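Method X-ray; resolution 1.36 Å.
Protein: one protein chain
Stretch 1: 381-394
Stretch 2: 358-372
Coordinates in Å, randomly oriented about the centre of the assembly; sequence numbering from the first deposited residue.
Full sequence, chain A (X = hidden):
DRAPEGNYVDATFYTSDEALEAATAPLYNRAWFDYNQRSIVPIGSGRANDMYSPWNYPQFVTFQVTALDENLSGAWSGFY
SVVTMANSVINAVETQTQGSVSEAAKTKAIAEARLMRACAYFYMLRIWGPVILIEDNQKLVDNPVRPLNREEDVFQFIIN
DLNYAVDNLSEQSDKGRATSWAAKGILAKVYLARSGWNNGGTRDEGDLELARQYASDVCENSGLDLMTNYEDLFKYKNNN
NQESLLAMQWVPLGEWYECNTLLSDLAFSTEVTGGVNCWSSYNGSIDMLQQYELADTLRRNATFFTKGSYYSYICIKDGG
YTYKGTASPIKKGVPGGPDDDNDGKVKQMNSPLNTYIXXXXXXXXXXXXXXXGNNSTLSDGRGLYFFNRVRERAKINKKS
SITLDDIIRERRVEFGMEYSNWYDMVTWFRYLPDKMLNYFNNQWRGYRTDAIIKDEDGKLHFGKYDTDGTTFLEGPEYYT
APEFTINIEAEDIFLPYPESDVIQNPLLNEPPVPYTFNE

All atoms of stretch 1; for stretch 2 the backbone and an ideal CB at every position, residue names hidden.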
# COMPACT_ATOMS: atom_id res chain seq x y z
N GLY A 381 -13.68 24.28 -4.73
CA GLY A 381 -12.40 24.12 -5.38
C GLY A 381 -12.19 22.78 -6.06
O GLY A 381 -12.99 21.84 -5.94
N ARG A 382 -11.08 22.71 -6.79
CA ARG A 382 -10.78 21.53 -7.60
C ARG A 382 -10.37 20.34 -6.75
O ARG A 382 -10.57 19.21 -7.16
CB ARG A 382 -9.72 21.85 -8.64
CG ARG A 382 -10.14 22.91 -9.67
CD ARG A 382 -11.29 22.44 -10.56
NE ARG A 382 -10.85 21.47 -11.55
CZ ARG A 382 -11.63 20.83 -12.40
NH1 ARG A 382 -12.94 21.03 -12.41
NH2 ARG A 382 -11.10 19.97 -13.26
N GLY A 383 -9.81 20.57 -5.57
CA GLY A 383 -9.50 19.48 -4.67
C GLY A 383 -10.76 18.70 -4.30
O GLY A 383 -10.76 17.47 -4.31
N LEU A 384 -11.83 19.41 -3.97
CA LEU A 384 -13.10 18.79 -3.65
C LEU A 384 -13.66 18.05 -4.88
O LEU A 384 -14.23 16.96 -4.75
CB LEU A 384 -14.10 19.83 -3.13
CG LEU A 384 -15.47 19.29 -2.74
CD1 LEU A 384 -15.39 18.25 -1.60
CD2 LEU A 384 -16.40 20.47 -2.35
N TYR A 385 -13.49 18.64 -6.06
CA TYR A 385 -13.92 17.99 -7.29
C TYR A 385 -13.26 16.62 -7.42
O TYR A 385 -13.93 15.64 -7.73
CB TYR A 385 -13.61 18.85 -8.52
CG TYR A 385 -13.75 18.12 -9.84
CD1 TYR A 385 -14.98 17.71 -10.31
CD2 TYR A 385 -12.62 17.84 -10.61
CE1 TYR A 385 -15.11 17.06 -11.52
CE2 TYR A 385 -12.73 17.20 -11.81
CZ TYR A 385 -13.98 16.80 -12.26
OH TYR A 385 -14.08 16.15 -13.46
N PHE A 386 -11.96 16.55 -7.19
CA PHE A 386 -11.26 15.29 -7.40
C PHE A 386 -11.58 14.28 -6.31
O PHE A 386 -11.65 13.08 -6.60
CB PHE A 386 -9.75 15.52 -7.62
CG PHE A 386 -9.43 16.05 -9.00
CD1 PHE A 386 -9.56 15.24 -10.10
CD2 PHE A 386 -9.07 17.38 -9.20
CE1 PHE A 386 -9.32 15.70 -11.37
CE2 PHE A 386 -8.84 17.86 -10.47
CZ PHE A 386 -8.96 17.03 -11.56
N PHE A 387 -11.84 14.74 -5.09
CA PHE A 387 -12.38 13.86 -4.06
C PHE A 387 -13.69 13.25 -4.56
O PHE A 387 -13.93 12.04 -4.47
CB PHE A 387 -12.62 14.64 -2.75
CG PHE A 387 -13.29 13.84 -1.67
CD1 PHE A 387 -14.68 13.71 -1.64
CD2 PHE A 387 -12.55 13.24 -0.67
CE1 PHE A 387 -15.30 12.98 -0.65
CE2 PHE A 387 -13.18 12.51 0.34
CZ PHE A 387 -14.55 12.37 0.33
N ASN A 388 -14.54 14.11 -5.12
CA ASN A 388 -15.85 13.66 -5.57
C ASN A 388 -15.82 12.79 -6.81
O ASN A 388 -16.76 12.02 -7.04
CB ASN A 388 -16.82 14.85 -5.69
CG ASN A 388 -17.40 15.24 -4.35
OD1 ASN A 388 -17.63 14.39 -3.49
ND2 ASN A 388 -17.66 16.52 -4.17
N ARG A 389 -14.74 12.84 -7.60
CA ARG A 389 -14.56 11.91 -8.70
C ARG A 389 -14.38 10.49 -8.15
O ARG A 389 -14.85 9.53 -8.76
CB ARG A 389 -13.36 12.29 -9.57
CG ARG A 389 -13.60 13.46 -10.53
CD ARG A 389 -14.51 13.06 -11.70
NE ARG A 389 -13.88 12.01 -12.47
CZ ARG A 389 -14.33 10.76 -12.63
NH1 ARG A 389 -15.50 10.38 -12.14
NH2 ARG A 389 -13.61 9.89 -13.33
N VAL A 390 -13.69 10.36 -7.02
CA VAL A 390 -13.51 9.05 -6.40
C VAL A 390 -14.87 8.51 -5.92
O VAL A 390 -15.20 7.32 -6.11
CB VAL A 390 -12.46 9.11 -5.27
CG1 VAL A 390 -12.33 7.74 -4.59
CG2 VAL A 390 -11.11 9.55 -5.81
N ARG A 391 -15.66 9.37 -5.29
CA ARG A 391 -17.02 9.01 -4.87
C ARG A 391 -17.86 8.59 -6.08
O ARG A 391 -18.58 7.57 -6.05
CB ARG A 391 -17.70 10.22 -4.22
CG ARG A 391 -16.99 10.82 -3.01
CD ARG A 391 -17.23 10.06 -1.73
NE ARG A 391 -18.64 10.06 -1.32
CZ ARG A 391 -19.08 9.47 -0.22
NH1 ARG A 391 -18.24 8.88 0.62
NH2 ARG A 391 -20.38 9.50 0.09
N GLU A 392 -17.83 9.41 -7.12
CA GLU A 392 -18.61 9.18 -8.33
C GLU A 392 -18.24 7.84 -8.99
O GLU A 392 -19.11 7.09 -9.43
CB GLU A 392 -18.38 10.33 -9.32
CG GLU A 392 -19.18 10.28 -10.59
CD GLU A 392 -19.02 11.56 -11.36
OE1 GLU A 392 -17.86 11.98 -11.58
OE2 GLU A 392 -20.05 12.19 -11.70
N ARG A 393 -16.94 7.53 -9.04
CA ARG A 393 -16.52 6.27 -9.64
C ARG A 393 -17.05 5.07 -8.85
O ARG A 393 -17.39 4.04 -9.45
CB ARG A 393 -14.99 6.23 -9.77
CG ARG A 393 -14.46 5.08 -10.61
CD ARG A 393 -14.11 3.81 -9.79
NE ARG A 393 -12.97 4.04 -8.91
CZ ARG A 393 -11.71 4.02 -9.32
NH1 ARG A 393 -11.41 3.74 -10.58
NH2 ARG A 393 -10.72 4.29 -8.47
N ALA A 394 -17.15 5.23 -7.53
CA ALA A 394 -17.72 4.20 -6.66
C ALA A 394 -19.25 4.15 -6.74
O ALA A 394 -19.87 3.28 -6.13
CB ALA A 394 -17.30 4.44 -5.22
N UNK A 358 1.18 3.13 -6.58
CA UNK A 358 0.41 4.36 -6.69
C UNK A 358 -0.69 4.28 -7.75
O UNK A 358 -0.40 4.01 -8.92
CB UNK A 358 1.35 5.53 -7.01
N UNK A 359 -1.94 4.52 -7.35
CA UNK A 359 -3.05 4.71 -8.28
C UNK A 359 -3.43 6.18 -8.40
O UNK A 359 -3.27 6.97 -7.46
CB UNK A 359 -4.26 3.89 -7.83
N UNK A 360 -4.01 6.55 -9.54
CA UNK A 360 -4.47 7.92 -9.75
C UNK A 360 -5.46 8.37 -8.67
O UNK A 360 -5.43 9.53 -8.25
CB UNK A 360 -5.12 8.04 -11.13
N UNK A 361 -6.32 7.46 -8.18
CA UNK A 361 -7.28 7.86 -7.15
C UNK A 361 -6.57 8.37 -5.89
O UNK A 361 -7.12 9.20 -5.18
CB UNK A 361 -8.19 6.68 -6.80
N UNK A 362 -5.40 7.83 -5.60
CA UNK A 362 -4.59 8.30 -4.46
C UNK A 362 -4.22 9.77 -4.66
O UNK A 362 -4.28 10.58 -3.73
CB UNK A 362 -3.33 7.45 -4.30
N UNK A 363 -3.80 10.11 -5.87
CA UNK A 363 -3.43 11.49 -6.16
C UNK A 363 -4.66 12.39 -6.03
O UNK A 363 -4.54 13.51 -5.52
CB UNK A 363 -2.82 11.61 -7.56
N UNK A 364 -5.82 11.92 -6.47
CA UNK A 364 -7.06 12.69 -6.31
C UNK A 364 -7.32 12.99 -4.84
O UNK A 364 -7.62 14.13 -4.46
CB UNK A 364 -8.25 11.93 -6.91
N UNK A 365 -7.24 11.97 -4.00
CA UNK A 365 -7.52 12.16 -2.58
C UNK A 365 -6.44 12.97 -1.88
O UNK A 365 -6.73 13.75 -0.97
CB UNK A 365 -7.67 10.80 -1.89
N UNK A 366 -5.19 12.80 -2.30
CA UNK A 366 -4.08 13.60 -1.78
C UNK A 366 -4.26 15.08 -2.10
O UNK A 366 -4.06 15.95 -1.24
CB UNK A 366 -2.75 13.10 -2.35
N UNK A 367 -4.68 15.38 -3.32
CA UNK A 367 -4.95 16.75 -3.70
C UNK A 367 -6.06 17.34 -2.80
O UNK A 367 -5.92 18.45 -2.27
CB UNK A 367 -5.35 16.82 -5.18
N UNK A 368 -7.13 16.59 -2.59
CA UNK A 368 -8.21 17.06 -1.74
C UNK A 368 -7.72 17.38 -0.33
O UNK A 368 -8.07 18.41 0.25
CB UNK A 368 -9.33 16.01 -1.68
N UNK A 369 -6.91 16.49 0.23
CA UNK A 369 -6.43 16.67 1.60
C UNK A 369 -5.50 17.88 1.67
O UNK A 369 -5.50 18.64 2.66
CB UNK A 369 -5.71 15.41 2.09
N UNK A 370 -4.69 18.08 0.64
CA UNK A 370 -3.79 19.24 0.61
C UNK A 370 -4.57 20.55 0.44
O UNK A 370 -4.13 21.59 0.95
CB UNK A 370 -2.77 19.09 -0.52
N UNK A 371 -5.71 20.51 -0.24
CA UNK A 371 -6.60 21.68 -0.32
C UNK A 371 -7.30 21.96 1.01
O UNK A 371 -7.45 23.13 1.40
CB UNK A 371 -7.65 21.47 -1.42
N UNK A 372 -7.74 20.92 1.71
CA UNK A 372 -8.28 21.10 3.05
C UNK A 372 -7.28 21.83 3.95
O UNK A 372 -7.63 22.78 4.65
CB UNK A 372 -8.65 19.75 3.66

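Stretch 2 is a short strand at 358-359, then a helix from 360. That helix runs roughly antiparallel to helix 382-393, at 144°, with axes 7.6 Å apart at closest approach.

Positions 358 and 360 have nothing of stretch 1 near their CB. Many residues would suit; they are L358 and L360.

Position 359 precedes the helix, and its CB points toward stretch 1 but lies beyond 5.5 Å of it. Only a long side chain could reach across, and an acid might seem apt near R393. The deposited residue is R359. Its NH1 lies 3.6 Å from R393 NH2, two like charges close together; both atoms are hydrogen-bonded elsewhere in the structure.

At position 361 the CB points toward stretch 1, 3.9 Å from R393 NH2 and 4.2 Å from V390 CG2. A small residue suits. It is A361, whose methyl packs against both.

Positions 362 and 363 get no guidance from stretch 1. They are D362 and V363.

Position 364 faces stretch 1 squarely. Its CB is 3.6 Å from F386 O and 3.9 Å from V390 CG2, with F386 and R389 further out. A long apolar or aromatic side chain would fit. It is Y364, with chi1 m. The edge of F386 meets the face of its ring, centroids 4.7 Å apart, with F386 CD1 3.6 Å from Y364 CZ. A water donates to Y364 OH (2.8 Å) and accepts from R389 NE (2.9 Å).

Position 365 points sideways, but F387 and V390 offer an apolar surface. Leucine, isoleucine or methionine would suit. It is L365; its CD2 reaches F387 CD2 at 3.7 Å and V390 CG2 at 4.0 Å.

Position 366 is out of reach. It is T366, whose OG1 donates to D362 O at 2.9 Å.

Position 367 points toward G383 and F386. Glycine leaves a flat surface that an aromatic ring could cover. It is Y367: G383 CA sits over its face, 4.1 Å from the ring centroid, a CH-pi contact. F386 CD2 approaches the ring edge, 3.7 Å from Y367 CD2.

Position 368 is tight: its CA is 4.0 Å from G383 CA, and its CB is 3.3 Å from G383 O and 3.7 Å from F387 CB. Alanine or glycine fits best. It is A368.

Position 371 points toward G383, its CB 4.2 Å from G383 CA. A small side chain suits. It is C371, with SG 3.7 Å from G383 CA. An ideal CB on G383 would clash with this sulfur.

Positions 369, 370 and 372, unconstrained by stretch 1, are E369, A370 and L372.

Stretch 2, residues 358-372: LRLADVYLTYAEACL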
# COMPACT_ATOMS: atom_id res chain seq x y z
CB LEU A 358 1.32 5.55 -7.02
CG LEU A 358 0.63 6.92 -7.07
CD1 LEU A 358 0.17 7.34 -5.67
CD2 LEU A 358 1.56 7.96 -7.68
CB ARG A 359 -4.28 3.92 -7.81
CG ARG A 359 -4.16 2.44 -8.00
CD ARG A 359 -5.50 1.74 -7.96
NE ARG A 359 -6.10 1.55 -6.64
CZ ARG A 359 -7.19 2.18 -6.20
NH1 ARG A 359 -7.73 3.19 -6.89
NH2 ARG A 359 -7.72 1.82 -5.05
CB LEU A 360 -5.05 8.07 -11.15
CG LEU A 360 -5.46 9.47 -11.59
CD1 LEU A 360 -4.26 10.40 -11.71
CD2 LEU A 360 -6.22 9.39 -12.89
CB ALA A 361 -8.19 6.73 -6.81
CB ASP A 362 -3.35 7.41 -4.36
CG ASP A 362 -2.68 7.44 -3.02
OD1 ASP A 362 -2.77 8.44 -2.29
OD2 ASP A 362 -2.03 6.43 -2.69
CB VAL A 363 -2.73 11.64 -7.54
CG1 VAL A 363 -2.20 13.03 -7.71
CG2 VAL A 363 -1.60 10.64 -7.68
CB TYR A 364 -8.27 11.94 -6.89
CG TYR A 364 -8.40 11.94 -8.41
CD1 TYR A 364 -7.34 12.28 -9.24
CD2 TYR A 364 -9.61 11.60 -9.02
CE1 TYR A 364 -7.49 12.29 -10.62
CE2 TYR A 364 -9.75 11.61 -10.39
CZ TYR A 364 -8.69 11.94 -11.19
OH TYR A 364 -8.91 11.95 -12.55
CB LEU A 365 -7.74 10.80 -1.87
CG LEU A 365 -8.96 10.02 -2.34
CD1 LEU A 365 -9.01 8.67 -1.67
CD2 LEU A 365 -10.24 10.75 -2.07
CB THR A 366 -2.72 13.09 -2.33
OG1 THR A 366 -2.49 11.77 -1.82
CG2 THR A 366 -1.53 13.96 -1.93
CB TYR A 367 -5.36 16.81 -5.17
CG TYR A 367 -5.58 18.19 -5.76
CD1 TYR A 367 -4.96 19.31 -5.22
CD2 TYR A 367 -6.39 18.35 -6.87
CE1 TYR A 367 -5.17 20.57 -5.77
CE2 TYR A 367 -6.60 19.61 -7.42
CZ TYR A 367 -5.98 20.71 -6.86
OH TYR A 367 -6.20 21.96 -7.42
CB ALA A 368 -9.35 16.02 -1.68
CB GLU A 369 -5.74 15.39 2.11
CG GLU A 369 -5.34 15.42 3.57
CD GLU A 369 -4.80 14.09 4.09
OE1 GLU A 369 -4.93 13.07 3.40
OE2 GLU A 369 -4.27 14.09 5.22
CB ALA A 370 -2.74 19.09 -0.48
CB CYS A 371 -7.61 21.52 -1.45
SG CYS A 371 -6.91 21.60 -3.10
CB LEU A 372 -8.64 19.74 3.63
CG LEU A 372 -9.11 19.73 5.08
CD1 LEU A 372 -10.47 20.41 5.24
CD2 LEU A 372 -9.19 18.31 5.62
O HOH W 1 -11.36 12.65 -13.66
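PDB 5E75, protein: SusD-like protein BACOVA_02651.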